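Local coordinates for uncharacterized protein (Bacteroides ovatus, PDB 4DQA) that is of unknown function but probably binds carbohydrate, pairing an N-terminal E-set-like domain with a concanavalin A-like lectin/glucanase domain, at residues 230-236 / 249-254; 221-225 / 351-355; 324-329 / 339-343. All coordinates share one frame. Residues are numbered along the deposited sequence.

Interaction 1: 230-236 / 249-254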
loop_
_atom_site.group_PDB
_atom_site.type_symbol
_atom_site.label_atom_id
_atom_site.label_comp_id
_atom_site.label_asym_id
_atom_site.label_seq_id
_atom_site.Cartn_x
_atom_site.Cartn_y
_atom_site.Cartn_z
ATOM N N TYR A 230 15.484 0.021 -13.110
ATOM C CA TYR A 230 16.159 -0.027 -14.408
ATOM C C TYR A 230 15.258 -0.767 -15.370
ATOM O O TYR A 230 14.808 -1.866 -15.077
ATOM C CB TYR A 230 17.477 -0.772 -14.301
ATOM C CG TYR A 230 18.214 -0.987 -15.606
ATOM C CD1 TYR A 230 18.491 0.070 -16.464
ATOM C CD2 TYR A 230 18.686 -2.240 -15.939
ATOM C CE1 TYR A 230 19.213 -0.125 -17.636
ATOM C CE2 TYR A 230 19.409 -2.442 -17.111
ATOM C CZ TYR A 230 19.669 -1.386 -17.941
ATOM O OH TYR A 230 20.382 -1.604 -19.094
ATOM N N ASP A 231 14.991 -0.118 -16.492
ATOM C CA ASP A 231 14.215 -0.688 -17.589
ATOM C C ASP A 231 15.224 -1.090 -18.654
ATOM O O ASP A 231 15.734 -0.234 -19.372
ATOM C CB ASP A 231 13.253 0.370 -18.121
ATOM C CG ASP A 231 12.266 -0.177 -19.138
ATOM O OD1 ASP A 231 12.689 -0.848 -20.108
ATOM O OD2 ASP A 231 11.056 0.081 -18.958
ATOM N N GLN A 232 15.528 -2.372 -18.736
ATOM C CA GLN A 232 16.611 -2.800 -19.608
ATOM C C GLN A 232 16.360 -2.509 -21.102
ATOM O O GLN A 232 17.271 -2.070 -21.799
ATOM C CB GLN A 232 16.936 -4.275 -19.359
ATOM C CG GLN A 232 17.973 -4.856 -20.316
ATOM C CD GLN A 232 17.341 -5.406 -21.578
ATOM O OE1 GLN A 232 16.269 -6.016 -21.531
ATOM N NE2 GLN A 232 18.001 -5.200 -22.714
ATOM N N PRO A 233 15.126 -2.714 -21.596
ATOM C CA PRO A 233 14.945 -2.390 -23.013
ATOM C C PRO A 233 15.132 -0.916 -23.353
ATOM O O PRO A 233 15.690 -0.610 -24.417
ATOM C CB PRO A 233 13.491 -2.814 -23.293
ATOM C CG PRO A 233 13.205 -3.844 -22.314
ATOM C CD PRO A 233 14.021 -3.537 -21.073
ATOM N N THR A 234 14.647 -0.009 -22.514
ATOM C CA THR A 234 14.783 1.403 -22.832
ATOM C C THR A 234 16.145 1.905 -22.413
ATOM O O THR A 234 16.609 2.954 -22.880
ATOM C CB THR A 234 13.737 2.273 -22.164
ATOM O OG1 THR A 234 13.932 2.235 -20.741
ATOM C CG2 THR A 234 12.332 1.810 -22.512
ATOM N N GLY A 235 16.758 1.185 -21.477
ATOM C CA GLY A 235 18.038 1.587 -20.911
ATOM C C GLY A 235 17.927 2.599 -19.782
ATOM O O GLY A 235 18.935 2.996 -19.196
ATOM N N LYS A 236 16.708 3.026 -19.453
ATOM C CA LYS A 236 16.527 4.096 -18.479
ATOM C C LYS A 236 16.541 3.573 -17.069
ATOM O O LYS A 236 15.934 2.551 -16.750
ATOM C CB LYS A 236 15.217 4.839 -18.708
ATOM C CG LYS A 236 15.162 5.506 -20.077
ATOM C CD LYS A 236 13.814 6.170 -20.318
ATOM C CE LYS A 236 13.633 7.423 -19.455
ATOM N NZ LYS A 236 12.372 8.169 -19.769
ATOM N N SER A 249 19.741 7.977 -15.215
ATOM C CA SER A 249 20.823 7.722 -16.151
ATOM C C SER A 249 20.370 6.740 -17.226
ATOM O O SER A 249 19.175 6.363 -17.298
ATOM C CB SER A 249 22.050 7.199 -15.400
ATOM O OG SER A 249 23.210 7.357 -16.202
ATOM N N ASP A 250 21.304 6.374 -18.096
ATOM C CA ASP A 250 21.033 5.455 -19.182
ATOM C C ASP A 250 22.158 4.458 -19.185
ATOM O O ASP A 250 23.332 4.831 -19.215
ATOM C CB ASP A 250 20.959 6.180 -20.537
ATOM C CG ASP A 250 19.783 7.137 -20.619
ATOM O OD1 ASP A 250 19.950 8.313 -20.241
ATOM O OD2 ASP A 250 18.681 6.702 -21.031
ATOM N N TRP A 251 21.798 3.190 -19.134
ATOM C CA TRP A 251 22.766 2.112 -19.110
ATOM C C TRP A 251 22.504 1.203 -20.276
ATOM O O TRP A 251 21.375 1.135 -20.800
ATOM C CB TRP A 251 22.617 1.281 -17.845
ATOM C CG TRP A 251 22.977 1.968 -16.587
ATOM C CD1 TRP A 251 23.790 3.050 -16.441
ATOM C CD2 TRP A 251 22.539 1.610 -15.274
ATOM N NE1 TRP A 251 23.885 3.390 -15.116
ATOM C CE2 TRP A 251 23.122 2.525 -14.377
ATOM C CE3 TRP A 251 21.696 0.614 -14.770
ATOM C CZ2 TRP A 251 22.916 2.468 -13.003
ATOM C CZ3 TRP A 251 21.482 0.557 -13.405
ATOM C CH2 TRP A 251 22.086 1.489 -12.536
ATOM N N GLY A 252 23.538 0.472 -20.672
ATOM C CA GLY A 252 23.437 -0.457 -21.775
ATOM C C GLY A 252 23.497 -1.897 -21.313
ATOM O O GLY A 252 23.483 -2.795 -22.139
ATOM N N ILE A 253 23.574 -2.121 -19.997
ATOM C CA ILE A 253 23.783 -3.479 -19.494
ATOM C C ILE A 253 22.553 -4.350 -19.688
ATOM O O ILE A 253 21.412 -3.871 -19.656
ATOM C CB ILE A 253 24.170 -3.516 -17.984
ATOM C CG1 ILE A 253 23.022 -2.996 -17.118
ATOM C CG2 ILE A 253 25.445 -2.719 -17.739
ATOM C CD1 ILE A 253 23.227 -3.133 -15.612
ATOM N N ASP A 254 22.787 -5.640 -19.862
ATOM C CA ASP A 254 21.694 -6.567 -20.069
ATOM C C ASP A 254 21.014 -6.922 -18.756
ATOM O O ASP A 254 19.891 -7.435 -18.759
ATOM C CB ASP A 254 22.201 -7.833 -20.743
ATOM C CG ASP A 254 22.562 -7.607 -22.207
ATOM O OD1 ASP A 254 22.227 -6.526 -22.752
ATOM O OD2 ASP A 254 23.172 -8.513 -22.806
HETATM O O HOH W 1 20.597 -3.997 -22.981
HETATM O O HOH W 2 18.521 4.523 -22.700
#
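Y230 has W251 CE3 over one face of its ring, CD1 of Y230 lying 3.7 Å from CE3 of W251; the two ring planes meet obliquely at 53°. With chi1 in t, the phenol reaches across to 249-254, where Y230 OH donates a short 2.6 Å hydrogen bond to I253 O; Y230 CE2 also packs on I253 CG1 at 3.7 Å. The tyrosine thus fastens the irregular chain that follows strand 244-250. Segment 230-236 holds the turn between antiparallel strands 223-231 and 236-241 of the large sheet in the concanavalin A-like domain, and strand 244-250 pairs with 236-241. A G1 beta bulge shapes this turn: G235 and K236 both face D231, and D231 OD1 accepts from T234 N at 3.2 Å, an Asx motif. At G235 (phi 83°) a CB would clash with W251 O. G235 O accepts from W251 N at 2.9 Å, next to the non-hydrogen-bonded pair K236-D250. Two waters bridge the segments: one links Q232 NE2 (2.9 Å) to D254 OD1 (3.0 Å), the other T234 O (2.5 Å) to D250 OD2 (2.7 Å). M187 and Q210 pack against both W251 and I253.

Interaction 2: 221-225 / 351-355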
loop_
_atom_site.group_PDB
_atom_site.type_symbol
_atom_site.label_atom_id
_atom_site.label_comp_id
_atom_site.label_asym_id
_atom_site.label_seq_id
_atom_site.Cartn_x
_atom_site.Cartn_y
_atom_site.Cartn_z
ATOM N N ASN A 221 15.924 11.243 10.802
ATOM C CA ASN A 221 14.700 11.278 11.598
ATOM C C ASN A 221 13.495 11.696 10.758
ATOM O O ASN A 221 12.637 12.453 11.219
ATOM C CB ASN A 221 14.859 12.218 12.804
ATOM C CG ASN A 221 13.738 12.059 13.828
ATOM O OD1 ASN A 221 13.199 10.967 14.023
ATOM N ND2 ASN A 221 13.381 13.151 14.478
ATOM N N ARG A 222 13.459 11.199 9.518
ATOM C CA ARG A 222 12.374 11.481 8.582
ATOM C C ARG A 222 12.171 10.234 7.732
ATOM O O ARG A 222 13.140 9.659 7.218
ATOM C CB ARG A 222 12.751 12.677 7.706
ATOM C CG ARG A 222 11.754 12.980 6.653
ATOM C CD ARG A 222 11.942 14.341 6.111
ATOM N NE ARG A 222 11.124 14.493 4.919
ATOM C CZ ARG A 222 11.038 15.605 4.213
ATOM N NH1 ARG A 222 11.709 16.688 4.598
ATOM N NH2 ARG A 222 10.280 15.626 3.128
ATOM N N TRP A 223 10.919 9.812 7.565
ATOM C CA TRP A 223 10.630 8.729 6.631
ATOM C C TRP A 223 10.680 9.216 5.187
ATOM O O TRP A 223 10.114 10.250 4.858
ATOM C CB TRP A 223 9.264 8.111 6.903
ATOM C CG TRP A 223 9.261 7.245 8.115
ATOM C CD1 TRP A 223 8.785 7.559 9.361
ATOM C CD2 TRP A 223 9.808 5.929 8.208
ATOM N NE1 TRP A 223 9.009 6.504 10.215
ATOM C CE2 TRP A 223 9.650 5.506 9.534
ATOM C CE3 TRP A 223 10.415 5.064 7.291
ATOM C CZ2 TRP A 223 10.074 4.238 9.958
ATOM C CZ3 TRP A 223 10.828 3.819 7.715
ATOM C CH2 TRP A 223 10.671 3.422 9.047
ATOM N N TYR A 224 11.345 8.419 4.352
ATOM C CA TYR A 224 11.359 8.590 2.908
ATOM C C TYR A 224 11.039 7.279 2.231
ATOM O O TYR A 224 11.500 6.215 2.678
ATOM C CB TYR A 224 12.742 8.994 2.423
ATOM C CG TYR A 224 13.244 10.350 2.836
ATOM C CD1 TYR A 224 12.919 11.468 2.116
ATOM C CD2 TYR A 224 14.074 10.498 3.939
ATOM C CE1 TYR A 224 13.401 12.712 2.482
ATOM C CE2 TYR A 224 14.559 11.708 4.316
ATOM C CZ TYR A 224 14.232 12.821 3.591
ATOM O OH TYR A 224 14.761 14.048 3.968
ATOM N N HIS A 225 10.308 7.336 1.127
ATOM C CA HIS A 225 10.257 6.186 0.242
ATOM C C HIS A 225 11.346 6.342 -0.802
ATOM O O HIS A 225 11.442 7.413 -1.433
ATOM C CB HIS A 225 8.902 6.066 -0.440
ATOM C CG HIS A 225 8.759 4.806 -1.218
ATOM N ND1 HIS A 225 8.887 4.753 -2.593
ATOM C CD2 HIS A 225 8.511 3.534 -0.812
ATOM C CE1 HIS A 225 8.736 3.502 -2.993
ATOM N NE2 HIS A 225 8.504 2.745 -1.934
ATOM N N PRO A 351 2.350 6.763 13.151
ATOM C CA PRO A 351 2.372 6.027 11.881
ATOM C C PRO A 351 3.319 6.695 10.887
ATOM O O PRO A 351 3.502 7.928 10.918
ATOM C CB PRO A 351 0.925 6.105 11.390
ATOM C CG PRO A 351 0.124 6.422 12.601
ATOM C CD PRO A 351 0.986 7.177 13.534
ATOM N N ILE A 352 3.898 5.891 10.017
ATOM C CA ILE A 352 4.807 6.406 9.011
ATOM C C ILE A 352 4.133 7.496 8.192
ATOM O O ILE A 352 3.025 7.312 7.662
ATOM C CB ILE A 352 5.334 5.295 8.070
ATOM C CG1 ILE A 352 6.261 4.363 8.820
ATOM C CG2 ILE A 352 6.041 5.911 6.834
ATOM C CD1 ILE A 352 6.960 3.302 7.969
ATOM N N ALA A 353 4.806 8.635 8.100
ATOM C CA ALA A 353 4.354 9.782 7.318
ATOM C C ALA A 353 5.565 10.295 6.563
ATOM O O ALA A 353 6.638 10.421 7.137
ATOM C CB ALA A 353 3.790 10.890 8.225
ATOM N N ILE A 354 5.411 10.553 5.268
ATOM C CA ILE A 354 6.523 11.077 4.486
ATOM C C ILE A 354 6.398 12.562 4.216
ATOM O O ILE A 354 7.306 13.156 3.647
ATOM C CB ILE A 354 6.738 10.309 3.179
ATOM C CG1 ILE A 354 5.471 10.339 2.339
ATOM C CG2 ILE A 354 7.141 8.875 3.482
ATOM C CD1 ILE A 354 5.702 9.934 0.897
ATOM N N ASN A 355 5.308 13.164 4.683
ATOM C CA ASN A 355 5.163 14.615 4.688
ATOM C C ASN A 355 4.648 15.057 6.046
ATOM O O ASN A 355 4.231 14.226 6.853
ATOM C CB ASN A 355 4.186 15.089 3.614
ATOM C CG ASN A 355 4.733 14.911 2.230
ATOM O OD1 ASN A 355 5.674 15.603 1.815
ATOM N ND2 ASN A 355 4.190 13.966 1.525
ATOM O OXT ASN A 355 4.618 16.245 6.354
HETATM O O HOH W 3 9.868 12.491 3.486
HETATM O O HOH W 4 8.756 11.201 8.945
#
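Here the C-terminal tail of the chain runs past the beginning of strand 223-231, a member of the large antiparallel sheet of the concanavalin A-like domain. No direct hydrogen bond joins the two segments; side-chain packing and two waters do the work. W223 sits at the middle, its CA-to-CB bond directed toward the tail. Its chi1 of -75° (m) and chi2 of 102° set the indole so that I352 lies over one face. I352 adopts m at chi1 and t at chi2, an extended form that brings CD1 3.6 Å from the centroid of the six-membered ring of W223, only 3° off the normal: a well-formed CH-pi contact. CG1 of I352 also meets CE2 of W223 at 3.6 Å. L168, on neighbouring strand 163-171, touches both side chains. I354 takes a different rotamer, p at chi1, and its CG2 lies against the strand backbone, 3.6 Å from W223 O and 4.1 Å from W223 CB, while N242 packs on the same side chain. R222 is stretched out, t at chi1, chi2 and chi3, so its guanidinium reaches alongside the tail. Y224, whose CA-to-CB bond points away from the tail, bonds instead through OH to L219 N. The backbones are bridged by water. One molecule accepts from W223 N and donates to A353 O, both at 2.9 Å; the other accepts from R222 NE at 2.8 Å and donates to W223 O at 2.6 Å and I354 O at 2.7 Å.

Interaction 3: 324-329 / 339-343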
loop_
_atom_site.group_PDB
_atom_site.type_symbol
_atom_site.label_atom_id
_atom_site.label_comp_id
_atom_site.label_asym_id
_atom_site.label_seq_id
_atom_site.Cartn_x
_atom_site.Cartn_y
_atom_site.Cartn_z
ATOM N N GLN A 324 10.913 -14.899 12.163
ATOM C CA GLN A 324 12.335 -15.001 12.460
ATOM C C GLN A 324 12.568 -16.150 13.400
ATOM O O GLN A 324 11.960 -16.223 14.473
ATOM C CB GLN A 324 12.848 -13.708 13.106
ATOM C CG GLN A 324 12.790 -12.532 12.158
ATOM C CD GLN A 324 13.501 -11.296 12.697
ATOM O OE1 GLN A 324 14.723 -11.301 12.888
ATOM N NE2 GLN A 324 12.740 -10.215 12.875
ATOM N N GLU A 325 13.434 -17.084 12.991
ATOM C CA GLU A 325 13.855 -18.181 13.848
ATOM C C GLU A 325 15.127 -18.777 13.309
ATOM O O GLU A 325 15.349 -18.777 12.102
ATOM C CB GLU A 325 12.796 -19.253 13.931
ATOM C CG GLU A 325 13.192 -20.417 14.890
ATOM C CD GLU A 325 13.433 -19.943 16.335
ATOM O OE1 GLU A 325 14.593 -19.552 16.694
ATOM O OE2 GLU A 325 12.433 -19.955 17.100
ATOM N N GLY A 326 16.006 -19.212 14.211
ATOM C CA GLY A 326 17.201 -19.961 13.823
ATOM C C GLY A 326 18.248 -19.280 12.949
ATOM O O GLY A 326 19.062 -19.964 12.291
ATOM N N GLY A 327 18.268 -17.969 12.984
ATOM C CA GLY A 327 19.169 -17.171 12.167
ATOM C C GLY A 327 18.561 -16.763 10.827
ATOM O O GLY A 327 19.230 -16.135 10.024
ATOM N N VAL A 328 17.303 -17.115 10.596
ATOM C CA VAL A 328 16.629 -16.858 9.331
ATOM C C VAL A 328 15.511 -15.850 9.535
ATOM O O VAL A 328 14.863 -15.831 10.589
ATOM C CB VAL A 328 16.056 -18.182 8.795
ATOM C CG1 VAL A 328 15.151 -17.977 7.617
ATOM C CG2 VAL A 328 17.216 -19.134 8.451
ATOM N N ILE A 329 15.312 -14.974 8.553
ATOM C CA ILE A 329 14.099 -14.155 8.479
ATOM C C ILE A 329 13.428 -14.502 7.141
ATOM O O ILE A 329 14.015 -14.302 6.048
ATOM C CB ILE A 329 14.339 -12.636 8.665
ATOM C CG1 ILE A 329 13.021 -11.876 8.585
ATOM C CG2 ILE A 329 15.367 -12.087 7.669
ATOM C CD1 ILE A 329 13.152 -10.383 8.989
ATOM N N THR A 339 19.335 -14.813 5.777
ATOM C CA THR A 339 20.126 -15.071 6.972
ATOM C C THR A 339 20.373 -13.732 7.638
ATOM O O THR A 339 20.693 -12.725 6.964
ATOM C CB THR A 339 21.467 -15.756 6.616
ATOM O OG1 THR A 339 21.189 -17.077 6.096
ATOM C CG2 THR A 339 22.362 -15.932 7.838
ATOM N N THR A 340 20.205 -13.667 8.953
ATOM C CA THR A 340 20.276 -12.389 9.649
ATOM C C THR A 340 20.775 -12.554 11.067
ATOM O O THR A 340 20.642 -13.627 11.661
ATOM C CB THR A 340 18.879 -11.698 9.671
ATOM O OG1 THR A 340 18.955 -10.440 10.330
ATOM C CG2 THR A 340 17.864 -12.560 10.388
ATOM N N ASN A 341 21.375 -11.488 11.600
ATOM C CA ASN A 341 21.671 -11.427 13.018
ATOM C C ASN A 341 20.501 -10.947 13.871
ATOM O O ASN A 341 20.618 -10.840 15.096
ATOM C CB ASN A 341 22.970 -10.658 13.312
ATOM C CG ASN A 341 22.973 -9.232 12.824
ATOM O OD1 ASN A 341 22.249 -8.847 11.916
ATOM N ND2 ASN A 341 23.813 -8.425 13.455
ATOM N N GLY A 342 19.365 -10.716 13.224
ATOM C CA GLY A 342 18.107 -10.474 13.920
ATOM C C GLY A 342 17.653 -9.040 13.754
ATOM O O GLY A 342 18.377 -8.127 14.109
ATOM N N ILE A 343 16.456 -8.866 13.234
ATOM C CA ILE A 343 15.909 -7.543 12.995
ATOM C C ILE A 343 14.872 -7.271 14.075
ATOM O O ILE A 343 13.756 -7.818 14.054
ATOM C CB ILE A 343 15.297 -7.427 11.609
ATOM C CG1 ILE A 343 16.304 -7.795 10.510
ATOM C CG2 ILE A 343 14.800 -5.987 11.400
ATOM C CD1 ILE A 343 17.658 -7.090 10.566
#
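Q324 reaches across with chi1 in m and chi2 in t, and its amide grips the backbone of I343 with two hydrogen bonds: OE1 of Q324 accepts from I343 N at 3.0 Å and NE2 of Q324 donates to I343 O at 2.9 Å. At E325 a type I' beta turn begins, running to V328, with V328 N bonded to E325 O at 3.0 Å and E325 N to V328 O at 3.1 Å; E325 OE1 also accepts from G326 N at 2.9 Å. G326 and G327 occupy the positive-phi positions of this tight hairpin. G327 O then takes T340 N at 2.9 Å and lies 3.4 Å from T339 CA in a CA-H...O contact. The chain is now on strand 328-330, which lies between strands 324-325 and 337-340 in a small antiparallel sheet, so two successive hairpins build this edge. V328 faces T339 as a non-hydrogen-bonded pair, CA atoms 4.6 Å apart. I329 directs its CA-to-CB bond toward 339-343, and I329 CG2 meets T340 CG2 at 3.7 Å; I150 packs against I329, T340 and I343. Across from I329, T340 OG1 accepts from G342 N at 2.9 Å, forming an ST turn, and also bonds to Y149 O.

Strand 223-231 ties interactions 1 and 2 together: the C-terminal tail packs at its beginning, while the turn of interaction 1 follows its other end. Their centres are 30 Å apart and their nearest atoms about 13 Å. Interaction 3 belongs to a separate five-stranded antiparallel sheet, its centre 26 Å from that of interaction 2 and 34 Å from that of interaction 1. In sequence, interaction 1 closes before interaction 3 opens, and both are nested inside the long loop that interaction 2 closes. After the hairpins of interaction 3 the chain rejoins the large sheet at strand 345-347, and the 351-355 tail then packs on strand 223-231 of that sheet, joining distant parts of the probable carbohydrate-binding domain.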